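PDB 5SZR: protein Pcdhgb2 from Mus musculus, which is probably a calcium-dependent cell-adhesion protein that may help to establish and maintain specific neuronal connections in the brain. Local coordinates for residues 14-19 with 71-76; 119-124 with 174-179; 356-361 with 409-414. One frame throughout, in Å; residues are numbered along the deposited sequence.

Contact 1 of 3, residues 14-19 with 71-76; sequences LREDVP and DFETAK. With CA (calcium ion), chain J; CA (calcium ion), chain K.
The backbones of Glu16 and Asp71 come within 5.3 Å of each other at their CA atoms, where strand 9-15 ends in a type I turn (Arg15 to Val18) beside an irregular loop whose residues 72-74 take helical backbone angles. This is the calcium-binding base of a cadherin domain, built from the glutamate after strand 9-15 and the position of the family's Asp-Arg-Glu motif, here Asp-Phe-Glu, Asp71 to Glu73. CG of Glu16 is tucked between its own N and carbonyl carbon (chi1 60°), and the chain then runs extended, which carries the carboxylate across to the loop. Glu16 OE1 takes the first calcium at 2.5 Å. Phe72 N donates a hydrogen bond of 2.8 Å to the same Glu16 OE1, reaching it from above the carboxylate plane. The other oxygen, OE2, binds the second calcium; the hydrogen bond and the two metal bonds together probably fix the rotation of the carboxylate. A glutamate suits this place because it has the reach and two oxygens to divide between two ions.

The Glu73 side chain crosses that of Glu16 at about a right angle, with the carboxylate planes 39° apart. Glu73 OE1 bridges both ions, 2.4 Å from the first calcium, while OE2 makes it bidentate on the second. The shorter Asp71 needs to reach only the first ion, with Asp71 OD1 at 2.4 Å. Asp71 OD1 also accepts from Glu73 N at 3.2 Å, an Asx turn that ties one ligand to the next. Two waters and Asp105 complete the first site; Asp102, Glu103 O, Asp105 and Asp138 complete the second. The Phe72 ring leads away from Glu16, and CG of Lys76 lies 3.5 Å above one of its faces, toward the rim.

Contact 2 of 3, residues 119-124 with 174-179; sequences LPEDSP and DREAIP. With CA (calcium ion), chain M; CA (calcium ion), chain N.
Glu121 OE2 is gripped by two partners: a calcium ion binds it at 2.4 Å, and Arg175 N donates to it at 2.9 Å, arriving 45° out of the carboxylate plane. Its partner oxygen OE1 goes to a second calcium, so one glutamate links both ions of this cadherin interdomain site. Asp174 OD1 binds the first ion at 2.3 Å; the short aspartate suffices because it has to reach just this one. Glu176 OE1 bridges the two ions, with a long 2.9 Å bond to the second, and Glu176 OE2 holds that second ion at 2.4 Å, so the residue is both bridging and bidentate; its chain bends at chi2, about CB-CG, to turn the carboxylate toward both. Arg175 adds a charge partner. Its chain folds at chi3 (70°) and brings Arg175 NH2 to Glu176 OE2 at 3.1 Å, a salt bridge that probably offsets some of the gathered negative charge, while NE also bonds to Asp207. Asp207, Val208 O, Asp210 and Asp243 complete the second site; Asp210 and two waters complete the first. Strand 119-120, leading into Glu121, pairs in parallel with strand 196-206, whose Ile205 touches Glu121 and Arg175; the Asp-Arg-Glu loop lies between strands 164-169 and 180-189.

Contact 3 of 3, residues 356-361 with 409-414; sequences AVDADS and VRDGGQ. With CA (calcium ion), chain R; CA (calcium ion), chain Q; MAN (alpha-D-mannopyranose), chain U.
Different chi1 values turn two aspartates onto one ion: CG of Asp358 stands anti to its backbone N (-163°), whereas CG of Asp411 sits between its N and carbonyl carbon (60°). The two side chains cross at about a right angle, with the carboxylate planes 51° apart, and the shared calcium probably offsets the repulsion between them. Asp358 is bidentate, with Asp358 OD1 at 2.5 Å from the ion and OD2 at 2.6 Å. Asp411 gives only OD2, with Asp411 OD2 also 2.6 Å from the calcium. Its OD1 instead accepts from Gly413 N in an Asx turn, and the strongest polar partner of its side chain is Leu417, beyond the two segments. A second Asx turn, Asp360 N to the anti lone pair of Asp358 OD1 (3.1 Å), links the two aspartates of the Asp-x-Asp motif. Asp360 then bridges, OD2 on this calcium and OD1 on the neighbouring one. Asn319, Asn321 O and Asn364 O complete the site of the three aspartates. Arg410 points away from segment 356-361, and Arg410 NE donates to O5 of a protein-linked mannose at 2.9 Å, with NH2 reaching the same oxygen; a leucine here would probably leave that ring oxygen without these donors and the sugar freer to turn. On the strands themselves the contact is apolar, Ala356 CB against Val409 CG2 at 3.7 Å, where a small methyl lets the strands approach. Strands 350-357 and 402-410 belong to the two facing sheets of the cadherin sandwich, the first next to strand 324-327, the second between strands 418-428 and 368-374.

Overall arrangement
The three contacts follow one another along the chain, each in a different cadherin domain of this fragment, which spans extracellular domains 3 to 6. Contact 1 and contact 2 have centres 50 Å apart, contact 2 and contact 3 65 Å, and contacts 1 and 3 112 Å, nearly the sum, so they lie almost in a line. No two touch. Contacts 1 and 2 occupy equivalent places, where the end of strand 9-15 or 119-120 meets the loop before strand 77-85 or 180-189; in contact 3, aspartates at the ends of strands 350-357 and 402-410 bind calcium at the junction with the preceding domain. Together they mark the three calcium-filled interdomain junctions, consistent with ions stiffening an elongated adhesive rod.

Contact 1 of 3, residues 14-19 with 71-76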
loop_
_atom_site.group_PDB
_atom_site.type_symbol
_atom_site.label_atom_id
_atom_site.label_comp_id
_atom_site.label_asym_id
_atom_site.label_seq_id
_atom_site.Cartn_x
_atom_site.Cartn_y
_atom_site.Cartn_z
ATOM N N LEU A 14 54.115 32.385 14.774
ATOM C CA LEU A 14 53.025 33.135 14.170
ATOM C C LEU A 14 51.818 32.233 13.972
ATOM O O LEU A 14 51.953 31.088 13.529
ATOM C CB LEU A 14 53.430 33.734 12.815
ATOM C CG LEU A 14 54.654 34.649 12.739
ATOM C CD1 LEU A 14 54.856 35.143 11.310
ATOM C CD2 LEU A 14 54.523 35.817 13.704
ATOM N N ARG A 15 50.641 32.747 14.319
ATOM C CA ARG A 15 49.405 32.063 13.971
ATOM C C ARG A 15 49.167 32.180 12.472
ATOM O O ARG A 15 49.406 33.230 11.869
ATOM C CB ARG A 15 48.232 32.655 14.751
ATOM C CG ARG A 15 48.289 32.403 16.254
ATOM C CD ARG A 15 47.229 33.210 16.990
ATOM N NE ARG A 15 47.032 32.750 18.362
ATOM C CZ ARG A 15 47.679 33.233 19.418
ATOM N NH1 ARG A 15 47.429 32.748 20.626
ATOM N NH2 ARG A 15 48.579 34.197 19.267
ATOM N N GLU A 16 48.696 31.091 11.862
ATOM C CA GLU A 16 48.557 31.077 10.410
ATOM C C GLU A 16 47.533 32.080 9.892
ATOM O O GLU A 16 47.497 32.324 8.682
ATOM C CB GLU A 16 48.199 29.671 9.923
ATOM C CG GLU A 16 46.897 29.112 10.469
ATOM C CD GLU A 16 46.424 27.885 9.698
ATOM O OE1 GLU A 16 46.724 27.785 8.491
ATOM O OE2 GLU A 16 45.761 27.021 10.302
ATOM N N ASP A 17 46.729 32.689 10.763
ATOM C CA ASP A 17 45.679 33.600 10.330
ATOM C C ASP A 17 46.061 35.072 10.453
ATOM O O ASP A 17 45.200 35.934 10.250
ATOM C CB ASP A 17 44.390 33.334 11.115
ATOM C CG ASP A 17 44.528 33.656 12.593
ATOM O OD1 ASP A 17 44.392 34.841 12.964
ATOM O OD2 ASP A 17 44.763 32.722 13.386
ATOM N N VAL A 18 47.314 35.387 10.772
ATOM C CA VAL A 18 47.682 36.804 10.911
ATOM C C VAL A 18 47.579 37.485 9.552
ATOM O O VAL A 18 47.927 36.872 8.526
ATOM C CB VAL A 18 49.090 36.950 11.506
ATOM C CG1 VAL A 18 49.159 36.330 12.901
ATOM C CG2 VAL A 18 50.153 36.357 10.589
ATOM N N PRO A 19 47.085 38.717 9.484
ATOM C CA PRO A 19 46.905 39.378 8.190
ATOM C C PRO A 19 48.235 39.835 7.621
ATOM O O PRO A 19 49.223 39.967 8.359
ATOM C CB PRO A 19 46.003 40.574 8.531
ATOM C CG PRO A 19 46.310 40.864 9.960
ATOM C CD PRO A 19 46.583 39.534 10.602
ATOM N N ASP A 71 49.693 29.866 5.838
ATOM C CA ASP A 71 48.894 28.650 5.739
ATOM C C ASP A 71 49.677 27.487 6.338
ATOM O O ASP A 71 50.621 26.984 5.720
ATOM C CB ASP A 71 48.508 28.356 4.287
ATOM C CG ASP A 71 47.689 27.084 4.136
ATOM O OD1 ASP A 71 47.102 26.615 5.128
ATOM O OD2 ASP A 71 47.628 26.557 3.003
ATOM N N PHE A 72 49.293 27.064 7.547
ATOM C CA PHE A 72 49.986 25.973 8.228
ATOM C C PHE A 72 49.958 24.691 7.407
ATOM O O PHE A 72 50.901 23.896 7.463
ATOM C CB PHE A 72 49.354 25.749 9.599
ATOM C CG PHE A 72 49.957 24.609 10.374
ATOM C CD1 PHE A 72 51.056 24.818 11.193
ATOM C CD2 PHE A 72 49.411 23.334 10.306
ATOM C CE1 PHE A 72 51.606 23.777 11.915
ATOM C CE2 PHE A 72 49.960 22.290 11.026
ATOM C CZ PHE A 72 51.058 22.511 11.834
ATOM N N GLU A 73 48.890 24.474 6.640
ATOM C CA GLU A 73 48.786 23.262 5.842
ATOM C C GLU A 73 49.780 23.251 4.685
ATOM O O GLU A 73 50.089 22.174 4.163
ATOM C CB GLU A 73 47.351 23.102 5.322
ATOM C CG GLU A 73 46.346 22.577 6.360
ATOM C CD GLU A 73 46.203 23.477 7.588
ATOM O OE1 GLU A 73 46.045 24.705 7.423
ATOM O OE2 GLU A 73 46.250 22.952 8.722
ATOM N N THR A 74 50.287 24.416 4.279
ATOM C CA THR A 74 51.270 24.529 3.209
ATOM C C THR A 74 52.703 24.604 3.729
ATOM O O THR A 74 53.601 23.974 3.161
ATOM C CB THR A 74 50.980 25.769 2.354
ATOM O OG1 THR A 74 49.641 25.708 1.857
ATOM C CG2 THR A 74 51.941 25.848 1.177
ATOM N N ALA A 75 52.940 25.359 4.799
ATOM C CA ALA A 75 54.275 25.461 5.373
ATOM C C ALA A 75 54.151 25.659 6.874
ATOM O O ALA A 75 53.472 26.587 7.325
ATOM C CB ALA A 75 55.064 26.612 4.740
ATOM N N LYS A 76 54.807 24.789 7.640
ATOM C CA LYS A 76 54.778 24.869 9.093
ATOM C C LYS A 76 55.891 25.731 9.679
ATOM O O LYS A 76 55.818 26.081 10.863
ATOM C CB LYS A 76 54.857 23.465 9.700
ATOM C CG LYS A 76 53.706 22.564 9.315
ATOM C CD LYS A 76 53.846 21.195 9.954
ATOM C CE LYS A 76 52.856 20.214 9.371
ATOM N NZ LYS A 76 53.209 18.814 9.736
HETATM CA CA CA J . 45.293 26.797 6.631
HETATM CA CA CA K . 44.929 24.752 9.722
HETATM O O HOH W 1 43.829 25.778 4.547
HETATM O O HOH W 2 45.020 28.880 5.646
#

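Contact 2 of 3, residues 119-124 with 174-179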
loop_
_atom_site.group_PDB
_atom_site.type_symbol
_atom_site.label_atom_id
_atom_site.label_comp_id
_atom_site.label_asym_id
_atom_site.label_seq_id
_atom_site.Cartn_x
_atom_site.Cartn_y
_atom_site.Cartn_z
ATOM N N LEU A 119 17.745 -0.700 -1.025
ATOM C CA LEU A 119 17.935 -1.477 0.189
ATOM C C LEU A 119 16.722 -2.368 0.410
ATOM O O LEU A 119 15.629 -1.848 0.685
ATOM C CB LEU A 119 18.139 -0.543 1.381
ATOM C CG LEU A 119 18.433 -1.159 2.748
ATOM C CD1 LEU A 119 19.729 -1.938 2.706
ATOM C CD2 LEU A 119 18.496 -0.080 3.814
ATOM N N PRO A 120 16.851 -3.693 0.291
ATOM C CA PRO A 120 15.692 -4.579 0.483
ATOM C C PRO A 120 15.038 -4.394 1.845
ATOM O O PRO A 120 15.711 -4.295 2.873
ATOM C CB PRO A 120 16.295 -5.980 0.343
ATOM C CG PRO A 120 17.481 -5.786 -0.535
ATOM C CD PRO A 120 18.025 -4.421 -0.222
ATOM N N GLU A 121 13.704 -4.369 1.842
ATOM C CA GLU A 121 12.950 -4.144 3.069
ATOM C C GLU A 121 13.081 -5.292 4.063
ATOM O O GLU A 121 12.755 -5.114 5.240
ATOM C CB GLU A 121 11.473 -3.923 2.741
ATOM C CG GLU A 121 10.755 -5.158 2.233
ATOM C CD GLU A 121 9.286 -4.897 1.982
ATOM O OE1 GLU A 121 8.763 -5.376 0.954
ATOM O OE2 GLU A 121 8.658 -4.202 2.807
ATOM N N ASP A 122 13.531 -6.464 3.623
ATOM C CA ASP A 122 13.716 -7.596 4.518
ATOM C C ASP A 122 15.169 -7.747 4.960
ATOM O O ASP A 122 15.549 -8.804 5.475
ATOM C CB ASP A 122 13.206 -8.884 3.861
ATOM C CG ASP A 122 13.996 -9.271 2.622
ATOM O OD1 ASP A 122 13.953 -10.459 2.241
ATOM O OD2 ASP A 122 14.657 -8.396 2.028
ATOM N N SER A 123 15.978 -6.707 4.775
ATOM C CA SER A 123 17.366 -6.731 5.210
ATOM C C SER A 123 17.448 -7.066 6.697
ATOM O O SER A 123 16.715 -6.476 7.501
ATOM C CB SER A 123 18.037 -5.383 4.941
ATOM O OG SER A 123 18.333 -5.224 3.565
ATOM N N PRO A 124 18.309 -7.997 7.096
ATOM C CA PRO A 124 18.449 -8.311 8.520
ATOM C C PRO A 124 18.976 -7.117 9.305
ATOM O O PRO A 124 19.560 -6.177 8.757
ATOM C CB PRO A 124 19.461 -9.466 8.540
ATOM C CG PRO A 124 19.635 -9.893 7.121
ATOM C CD PRO A 124 19.270 -8.735 6.260
ATOM N N ASP A 174 10.297 -1.691 6.343
ATOM C CA ASP A 174 8.981 -2.010 5.789
ATOM C C ASP A 174 8.687 -0.987 4.694
ATOM O O ASP A 174 8.361 0.164 4.996
ATOM C CB ASP A 174 7.909 -1.999 6.868
ATOM C CG ASP A 174 6.527 -2.328 6.322
ATOM O OD1 ASP A 174 6.430 -2.817 5.178
ATOM O OD2 ASP A 174 5.533 -2.102 7.043
ATOM N N ARG A 175 8.792 -1.425 3.435
ATOM C CA ARG A 175 8.542 -0.526 2.313
ATOM C C ARG A 175 7.119 0.012 2.345
ATOM O O ARG A 175 6.881 1.179 2.007
ATOM C CB ARG A 175 8.800 -1.243 0.989
ATOM C CG ARG A 175 8.786 -0.312 -0.211
ATOM C CD ARG A 175 8.499 -1.056 -1.495
ATOM N NE ARG A 175 7.120 -1.534 -1.544
ATOM C CZ ARG A 175 6.093 -0.798 -1.958
ATOM N NH1 ARG A 175 6.291 0.449 -2.358
ATOM N NH2 ARG A 175 4.867 -1.308 -1.975
ATOM N N GLU A 176 6.159 -0.823 2.749
ATOM C CA GLU A 176 4.765 -0.399 2.762
ATOM C C GLU A 176 4.511 0.729 3.757
ATOM O O GLU A 176 3.523 1.457 3.610
ATOM C CB GLU A 176 3.861 -1.600 3.054
ATOM C CG GLU A 176 3.611 -2.507 1.843
ATOM C CD GLU A 176 4.817 -3.354 1.459
ATOM O OE1 GLU A 176 5.488 -3.888 2.367
ATOM O OE2 GLU A 176 5.094 -3.490 0.247
ATOM N N ALA A 177 5.382 0.907 4.752
ATOM C CA ALA A 177 5.258 1.997 5.714
ATOM C C ALA A 177 6.138 3.192 5.361
ATOM O O ALA A 177 5.654 4.329 5.344
ATOM C CB ALA A 177 5.589 1.497 7.126
ATOM N N ILE A 178 7.419 2.963 5.081
ATOM C CA ILE A 178 8.342 4.028 4.685
ATOM C C ILE A 178 9.148 3.571 3.475
ATOM O O ILE A 178 10.042 2.724 3.610
ATOM C CB ILE A 178 9.281 4.425 5.834
ATOM C CG1 ILE A 178 8.489 4.978 7.018
ATOM C CG2 ILE A 178 10.289 5.447 5.346
ATOM C CD1 ILE A 178 9.314 5.147 8.268
ATOM N N PRO A 179 8.873 4.099 2.284
ATOM C CA PRO A 179 9.554 3.598 1.083
ATOM C C PRO A 179 10.882 4.280 0.794
ATOM O O PRO A 179 11.702 3.729 0.053
ATOM C CB PRO A 179 8.534 3.873 -0.029
ATOM C CG PRO A 179 7.798 5.077 0.443
ATOM C CD PRO A 179 7.737 4.978 1.950
HETATM CA CA CA M . 6.694 -4.871 4.085
HETATM CA CA CA N . 6.218 -5.651 0.253
HETATM O O HOH W 3 4.452 -5.424 5.069
HETATM O O HOH W 4 7.723 -5.213 6.218
#

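Contact 3 of 3, residues 356-361 with 409-414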
loop_
_atom_site.group_PDB
_atom_site.type_symbol
_atom_site.label_atom_id
_atom_site.label_comp_id
_atom_site.label_asym_id
_atom_site.label_seq_id
_atom_site.Cartn_x
_atom_site.Cartn_y
_atom_site.Cartn_z
ATOM N N ALA A 356 -55.422 -27.939 -6.352
ATOM C CA ALA A 356 -54.394 -27.515 -7.293
ATOM C C ALA A 356 -53.050 -27.421 -6.586
ATOM O O ALA A 356 -52.978 -27.268 -5.364
ATOM C CB ALA A 356 -54.734 -26.168 -7.938
ATOM N N VAL A 357 -51.979 -27.516 -7.380
ATOM C CA VAL A 357 -50.609 -27.391 -6.899
ATOM C C VAL A 357 -49.864 -26.402 -7.789
ATOM O O VAL A 357 -50.342 -26.001 -8.851
ATOM C CB VAL A 357 -49.868 -28.743 -6.867
ATOM C CG1 VAL A 357 -50.450 -29.650 -5.798
ATOM C CG2 VAL A 357 -49.921 -29.411 -8.236
ATOM N N ASP A 358 -48.668 -26.024 -7.340
ATOM C CA ASP A 358 -47.845 -25.039 -8.039
ATOM C C ASP A 358 -46.387 -25.321 -7.711
ATOM O O ASP A 358 -46.015 -25.363 -6.535
ATOM C CB ASP A 358 -48.234 -23.615 -7.626
ATOM C CG ASP A 358 -47.718 -22.561 -8.584
ATOM O OD1 ASP A 358 -46.492 -22.496 -8.809
ATOM O OD2 ASP A 358 -48.541 -21.790 -9.116
ATOM N N ALA A 359 -45.564 -25.511 -8.746
ATOM C CA ALA A 359 -44.179 -25.928 -8.555
ATOM C C ALA A 359 -43.289 -24.838 -7.968
ATOM O O ALA A 359 -42.160 -25.140 -7.556
ATOM C CB ALA A 359 -43.587 -26.405 -9.885
ATOM N N ASP A 360 -43.751 -23.590 -7.922
ATOM C CA ASP A 360 -42.901 -22.494 -7.475
ATOM C C ASP A 360 -42.873 -22.400 -5.954
ATOM O O ASP A 360 -43.260 -23.351 -5.261
ATOM C CB ASP A 360 -43.378 -21.181 -8.097
ATOM C CG ASP A 360 -43.278 -21.190 -9.612
ATOM O OD1 ASP A 360 -42.307 -21.769 -10.138
ATOM O OD2 ASP A 360 -44.166 -20.628 -10.282
ATOM N N SER A 361 -42.413 -21.268 -5.424
ATOM C CA SER A 361 -42.293 -21.057 -3.988
ATOM C C SER A 361 -42.864 -19.694 -3.617
ATOM O O SER A 361 -43.091 -18.837 -4.475
ATOM C CB SER A 361 -40.832 -21.155 -3.528
ATOM O OG SER A 361 -40.272 -22.406 -3.879
ATOM N N VAL A 409 -58.034 -20.895 -10.560
ATOM C CA VAL A 409 -57.039 -20.988 -9.500
ATOM C C VAL A 409 -55.817 -20.196 -9.947
ATOM O O VAL A 409 -55.210 -20.504 -10.981
ATOM C CB VAL A 409 -56.693 -22.452 -9.174
ATOM C CG1 VAL A 409 -56.461 -23.259 -10.445
ATOM C CG2 VAL A 409 -55.497 -22.526 -8.248
ATOM N N ARG A 410 -55.476 -19.156 -9.184
ATOM C CA ARG A 410 -54.403 -18.232 -9.521
ATOM C C ARG A 410 -53.304 -18.291 -8.469
ATOM O O ARG A 410 -53.565 -18.557 -7.292
ATOM C CB ARG A 410 -54.920 -16.793 -9.620
ATOM C CG ARG A 410 -56.062 -16.608 -10.597
ATOM C CD ARG A 410 -56.325 -15.137 -10.892
ATOM N NE ARG A 410 -56.956 -14.983 -12.201
ATOM C CZ ARG A 410 -58.214 -14.601 -12.397
ATOM N NH1 ARG A 410 -58.992 -14.301 -11.365
ATOM N NH2 ARG A 410 -58.685 -14.501 -13.632
ATOM N N ASP A 411 -52.069 -18.039 -8.893
ATOM C CA ASP A 411 -51.001 -17.879 -7.923
ATOM C C ASP A 411 -50.867 -16.400 -7.559
ATOM O O ASP A 411 -51.598 -15.540 -8.060
ATOM C CB ASP A 411 -49.686 -18.482 -8.435
ATOM C CG ASP A 411 -49.190 -17.849 -9.733
ATOM O OD1 ASP A 411 -49.460 -16.658 -9.993
ATOM O OD2 ASP A 411 -48.505 -18.561 -10.497
ATOM N N GLY A 412 -49.935 -16.097 -6.665
ATOM C CA GLY A 412 -49.774 -14.735 -6.203
ATOM C C GLY A 412 -48.627 -14.008 -6.872
ATOM O O GLY A 412 -48.166 -12.977 -6.380
ATOM N N GLY A 413 -48.166 -14.536 -8.003
ATOM C CA GLY A 413 -47.083 -13.930 -8.742
ATOM C C GLY A 413 -47.516 -12.692 -9.501
ATOM O O GLY A 413 -48.685 -12.306 -9.530
ATOM N N GLN A 414 -46.531 -12.056 -10.123
ATOM C CA GLN A 414 -46.756 -10.857 -10.915
ATOM C C GLN A 414 -45.964 -10.957 -12.217
ATOM O O GLN A 414 -44.736 -10.870 -12.205
ATOM C CB GLN A 414 -46.358 -9.603 -10.128
ATOM C CG GLN A 414 -46.447 -8.312 -10.925
ATOM C CD GLN A 414 -47.836 -8.071 -11.499
ATOM O OE1 GLN A 414 -48.846 -8.272 -10.821
ATOM N NE2 GLN A 414 -47.892 -7.645 -12.757
HETATM CA CA CA R . -46.563 -20.236 -9.945
HETATM CA CA CA Q . -39.909 -21.032 -10.135
HETATM C C1 MAN U . -56.361 -17.305 -15.034
HETATM C C2 MAN U . -56.780 -17.499 -16.497
HETATM C C3 MAN U . -55.679 -16.957 -17.409
HETATM C C4 MAN U . -55.402 -15.494 -17.076
HETATM C C5 MAN U . -54.957 -15.406 -15.609
HETATM C C6 MAN U . -54.703 -13.988 -15.139
HETATM O O2 MAN U . -57.949 -16.717 -16.788
HETATM O O3 MAN U . -55.996 -17.099 -18.786
HETATM O O4 MAN U . -54.384 -14.975 -17.926
HETATM O O5 MAN U . -55.996 -15.970 -14.757
HETATM O O6 MAN U . -54.794 -13.983 -13.718
#